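Local coordinates for protein SusD homolog (Bacteroides thetaiotaomicron VPI-5482, PDB 3IV0) that is of unproven function but, as an outer-membrane SusD homolog, probably binds sugar chains at the cell surface for uptake, at residues A24-I29 and G197-R202; A107-V112 and S121-E126. All coordinates share one frame; numbering follows the deposited sequence.

Contact 1: residues A24-I29 and G197-R202; sequences AFLLSI and GIRASR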
# COMPACT_ATOMS: atom_id res chain seq x y z
N ALA A 24 17.92 -3.51 -17.00
CA ALA A 24 17.50 -4.84 -16.58
C ALA A 24 17.77 -5.06 -15.11
O ALA A 24 16.93 -5.66 -14.40
CB ALA A 24 18.17 -5.94 -17.47
N PHE A 25 18.90 -4.59 -14.62
CA PHE A 25 19.21 -4.72 -13.22
C PHE A 25 18.21 -3.92 -12.38
O PHE A 25 17.69 -4.43 -11.40
CB PHE A 25 20.65 -4.31 -12.94
CG PHE A 25 21.12 -4.68 -11.57
CD1 PHE A 25 20.86 -3.87 -10.51
CD2 PHE A 25 21.76 -5.89 -11.34
CE1 PHE A 25 21.27 -4.21 -9.26
CE2 PHE A 25 22.19 -6.23 -10.07
CZ PHE A 25 21.92 -5.38 -9.02
N LEU A 26 17.93 -2.69 -12.78
CA LEU A 26 16.89 -1.89 -12.10
C LEU A 26 15.56 -2.63 -12.10
O LEU A 26 14.88 -2.71 -11.07
CB LEU A 26 16.81 -0.53 -12.75
CG LEU A 26 15.65 0.35 -12.27
CD1 LEU A 26 15.85 0.67 -10.77
CD2 LEU A 26 15.55 1.62 -13.11
N LEU A 27 15.17 -3.22 -13.22
CA LEU A 27 13.91 -3.88 -13.25
C LEU A 27 13.87 -5.11 -12.32
O LEU A 27 12.80 -5.47 -11.87
CB LEU A 27 13.51 -4.24 -14.69
CG LEU A 27 13.02 -3.05 -15.51
CD1 LEU A 27 12.94 -3.49 -16.97
CD2 LEU A 27 11.66 -2.57 -15.06
N SER A 28 15.01 -5.72 -12.03
CA SER A 28 15.05 -6.83 -11.10
C SER A 28 14.74 -6.35 -9.67
O SER A 28 14.31 -7.14 -8.85
CB SER A 28 16.42 -7.55 -11.15
OG SER A 28 17.43 -6.86 -10.44
N ILE A 29 14.97 -5.06 -9.39
CA ILE A 29 14.62 -4.48 -8.07
C ILE A 29 13.11 -4.41 -7.99
O ILE A 29 12.53 -4.85 -6.99
CB ILE A 29 15.30 -3.11 -7.87
CG1 ILE A 29 16.84 -3.22 -7.86
CG2 ILE A 29 14.76 -2.44 -6.56
CD1 ILE A 29 17.58 -1.88 -8.01
N GLY A 197 2.75 4.29 -14.54
CA GLY A 197 2.27 3.77 -13.24
C GLY A 197 3.20 2.81 -12.54
O GLY A 197 3.25 2.77 -11.32
N ILE A 198 4.00 2.08 -13.31
CA ILE A 198 4.80 0.98 -12.84
C ILE A 198 6.30 1.25 -12.76
O ILE A 198 7.06 0.41 -12.28
CB ILE A 198 4.52 -0.29 -13.66
CG1 ILE A 198 4.86 -0.10 -15.15
CG2 ILE A 198 3.04 -0.73 -13.49
CD1 ILE A 198 4.76 -1.45 -15.92
N ARG A 199 6.72 2.43 -13.22
CA ARG A 199 8.06 2.94 -12.97
C ARG A 199 7.89 4.21 -12.15
O ARG A 199 6.97 5.00 -12.39
CB ARG A 199 8.76 3.24 -14.31
CG ARG A 199 9.03 1.99 -15.15
CD ARG A 199 10.18 1.14 -14.64
NE ARG A 199 11.48 1.76 -14.80
CZ ARG A 199 12.22 1.71 -15.90
NH1 ARG A 199 11.84 1.02 -16.96
NH2 ARG A 199 13.37 2.37 -15.91
N ALA A 200 8.73 4.39 -11.15
CA ALA A 200 8.59 5.53 -10.27
C ALA A 200 8.56 6.86 -11.02
O ALA A 200 9.42 7.12 -11.88
CB ALA A 200 9.76 5.56 -9.24
N SER A 201 7.60 7.71 -10.68
CA SER A 201 7.48 9.07 -11.19
C SER A 201 7.64 10.04 -10.02
O SER A 201 7.76 9.64 -8.85
CB SER A 201 6.11 9.28 -11.81
OG SER A 201 5.10 9.33 -10.78
N ARG A 202 7.58 11.33 -10.32
CA ARG A 202 7.61 12.35 -9.28
C ARG A 202 6.45 12.13 -8.30
O ARG A 202 6.59 12.30 -7.10
CB ARG A 202 7.57 13.76 -9.91
CG ARG A 202 7.84 14.91 -8.92
CD ARG A 202 7.85 16.26 -9.67
NE ARG A 202 8.20 17.41 -8.81
CZ ARG A 202 9.44 17.75 -8.50
NH1 ARG A 202 10.45 17.01 -8.87
NH2 ARG A 202 9.65 18.81 -7.74

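Contact 2: residues A107-V112 and S121-E126; sequences AEIDKV and SRFKAE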
# COMPACT_ATOMS: atom_id res chain seq x y z
N ALA A 107 25.91 1.94 -6.05
CA ALA A 107 27.37 1.86 -5.89
C ALA A 107 28.09 1.63 -7.21
O ALA A 107 29.31 1.96 -7.32
CB ALA A 107 27.70 0.73 -4.93
N GLU A 108 27.44 1.01 -8.20
CA GLU A 108 28.14 0.54 -9.40
C GLU A 108 27.78 1.25 -10.68
O GLU A 108 28.55 1.20 -11.64
CB GLU A 108 27.92 -0.95 -9.58
CG GLU A 108 28.33 -1.87 -8.44
CD GLU A 108 29.81 -1.83 -8.13
OE1 GLU A 108 30.59 -1.44 -9.02
OE2 GLU A 108 30.19 -2.14 -6.99
N ILE A 109 26.60 1.86 -10.78
CA ILE A 109 26.11 2.36 -12.06
C ILE A 109 27.01 3.47 -12.70
O ILE A 109 27.02 3.61 -13.92
CB ILE A 109 24.61 2.85 -11.98
CG1 ILE A 109 24.02 2.94 -13.40
CG2 ILE A 109 24.47 4.17 -11.20
CD1 ILE A 109 22.48 3.04 -13.37
N ASP A 110 27.73 4.23 -11.88
CA ASP A 110 28.65 5.26 -12.42
C ASP A 110 29.77 4.64 -13.24
O ASP A 110 30.40 5.34 -14.05
CB ASP A 110 29.27 6.10 -11.29
CG ASP A 110 28.30 7.09 -10.69
OD1 ASP A 110 27.35 7.44 -11.37
OD2 ASP A 110 28.52 7.53 -9.52
N LYS A 111 30.00 3.35 -13.06
CA LYS A 111 31.01 2.63 -13.86
C LYS A 111 30.61 2.30 -15.28
O LYS A 111 31.47 1.99 -16.11
CB LYS A 111 31.44 1.37 -13.12
CG LYS A 111 32.11 1.67 -11.80
CD LYS A 111 32.48 0.39 -11.07
CE LYS A 111 33.06 0.68 -9.68
NZ LYS A 111 33.21 -0.58 -8.90
N VAL A 112 29.32 2.34 -15.60
CA VAL A 112 28.84 2.01 -16.94
C VAL A 112 29.36 3.03 -17.96
O VAL A 112 29.09 4.24 -17.87
CB VAL A 112 27.32 1.98 -17.00
CG1 VAL A 112 26.88 1.68 -18.42
CG2 VAL A 112 26.78 0.93 -16.04
N SER A 121 20.91 9.13 -14.16
CA SER A 121 20.30 9.84 -13.05
C SER A 121 18.92 9.28 -12.74
O SER A 121 18.56 9.14 -11.56
CB SER A 121 20.16 11.32 -13.33
OG SER A 121 21.45 11.91 -13.48
N ARG A 122 18.14 8.95 -13.75
CA ARG A 122 16.81 8.40 -13.54
C ARG A 122 16.89 7.05 -12.85
O ARG A 122 16.12 6.80 -11.90
CB ARG A 122 16.09 8.26 -14.88
CG ARG A 122 14.69 7.66 -14.75
CD ARG A 122 13.92 7.70 -16.03
NE ARG A 122 13.76 9.07 -16.43
CZ ARG A 122 13.32 9.48 -17.60
NH1 ARG A 122 12.95 8.60 -18.52
NH2 ARG A 122 13.26 10.79 -17.85
N PHE A 123 17.78 6.16 -13.25
CA PHE A 123 17.84 4.83 -12.68
C PHE A 123 18.28 4.93 -11.22
O PHE A 123 17.83 4.16 -10.37
CB PHE A 123 18.76 3.92 -13.51
CG PHE A 123 18.29 3.66 -14.93
CD1 PHE A 123 17.04 4.02 -15.37
CD2 PHE A 123 19.14 3.00 -15.82
CE1 PHE A 123 16.64 3.76 -16.69
CE2 PHE A 123 18.75 2.74 -17.14
CZ PHE A 123 17.53 3.12 -17.57
N LYS A 124 19.17 5.87 -10.93
CA LYS A 124 19.57 6.09 -9.55
C LYS A 124 18.35 6.54 -8.77
O LYS A 124 18.12 6.05 -7.65
CB LYS A 124 20.67 7.14 -9.45
CG LYS A 124 22.04 6.69 -9.93
CD LYS A 124 23.04 7.87 -9.81
CE LYS A 124 24.42 7.54 -10.29
NZ LYS A 124 25.19 8.84 -10.38
N ALA A 125 17.60 7.51 -9.28
CA ALA A 125 16.40 8.01 -8.58
C ALA A 125 15.39 6.90 -8.35
O ALA A 125 14.81 6.79 -7.23
CB ALA A 125 15.76 9.12 -9.36
N GLU A 126 15.17 6.05 -9.34
CA GLU A 126 14.27 4.93 -9.17
C GLU A 126 14.75 3.93 -8.15
O GLU A 126 13.95 3.41 -7.34
CB GLU A 126 14.06 4.22 -10.52
CG GLU A 126 13.33 5.01 -11.55
CD GLU A 126 13.06 4.18 -12.76
OE1 GLU A 126 12.32 3.20 -12.66
OE2 GLU A 126 13.59 4.48 -13.85
O HOH W 1 26.86 8.24 -7.73

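Contact 1: residues A24-I29 and G197-R202
Leu27 on helix 19-39 and Arg199 in the loop that leads into helix 202-219 bring the two backbones to their closest approach, 9.0 Å between their CA atoms, a gap bridged by side chains alone. Arg199 does most of the reaching. Its chain folds at chi2 (-75°) and chi3 (-69°), and this double bend carries the guanidinium up to the helix. Leu26 meets it with one methyl: CD2 stands 3.6 Å from Arg199 NH2, approaching the planar group at a slant. Leu27 crosses the arginine chain at about a right angle, its CD2 4.0 Å from Arg199 CD and nearly as close to NH1. Leucine suits both helix positions, Leu26 being buried among apolar neighbours and Leu27, though exposed, laying a methyl on the arginine's methylenes. Arginine suits its own place because its flat, delocalised head tolerates methyl groups near it and still bonds through its nitrogens. Those bonds lead elsewhere: NE forms a salt bridge with Glu126 of helix 117-142, and NH2 another with Glu23, one turn before Leu27 on helix 19-39. The buried positive charge is thus probably balanced by two carboxylates, which also fix the rotation of the guanidinium. The whole is a buried arginine tying a loop to packed helices, within the largely helical, TPR-like framework characteristic of SusD-family proteins.

Contact 2: residues A107-V112 and S121-E126
Ile109 packs against Lys124 and Phe123, and Asp110 adds a charged pair on the outer side. The tight part belongs to Ile109. Its CG2 presses on the lysine chain, 3.5 Å from Lys124 CE, closer than carbon pairs usually come. With CG1 anti to the backbone N (chi1 -162°), the longer branch reaches Phe123: CD1 lies 3.8 Å from Phe123 CB and meets the ring at its edge, near the ring plane. A branched isoleucine suits this spot, one arm for each neighbour. Toward solvent the contact becomes polar. The lysine chain, extended beyond CG, passes Ile109 and delivers NZ to the exposed Asp110, where a salt bridge of 2.8 Å to OD1 uses that oxygen's syn lone pair. A water bridges the same two side chains, donating to Asp110 OD2 and accepting from Lys124 NZ at 3.2 Å. Were Lys124 an alanine, Asp110 would probably lose its charged mate and CG2 of Ile109 the aliphatic chain it packs on. The contact joins the 3-10 residues 109-111, continuing from helix 93-108, to helix 117-142, in a helical hairpin whose short connection is gripped by Arg120 through the carbonyls of Ile109 and Val112, while Phe123 also packs against helix 19-39.

How the contacts relate
Helix 117-142 joins the two contacts, whose centres lie about 12 Å apart. Contact 2 holds it to the 3-10 turn continuing from its sequence neighbour, helix 93-108, whereas contact 1 brings together segments 168 residues apart. Glu126, in the helix segment of contact 2, receives the arginine of contact 1, and Phe123 extends the link by packing on both Leu26 and Arg199. Each contact combines aliphatic packing with a basic side chain, but the setting differs. Contact 1, its centre about 17 Å from the centre of the chain, holds a buried arginine; in contact 2, at about 26 Å and only partly buried, lysine and aspartate pair across the segments with water beside them.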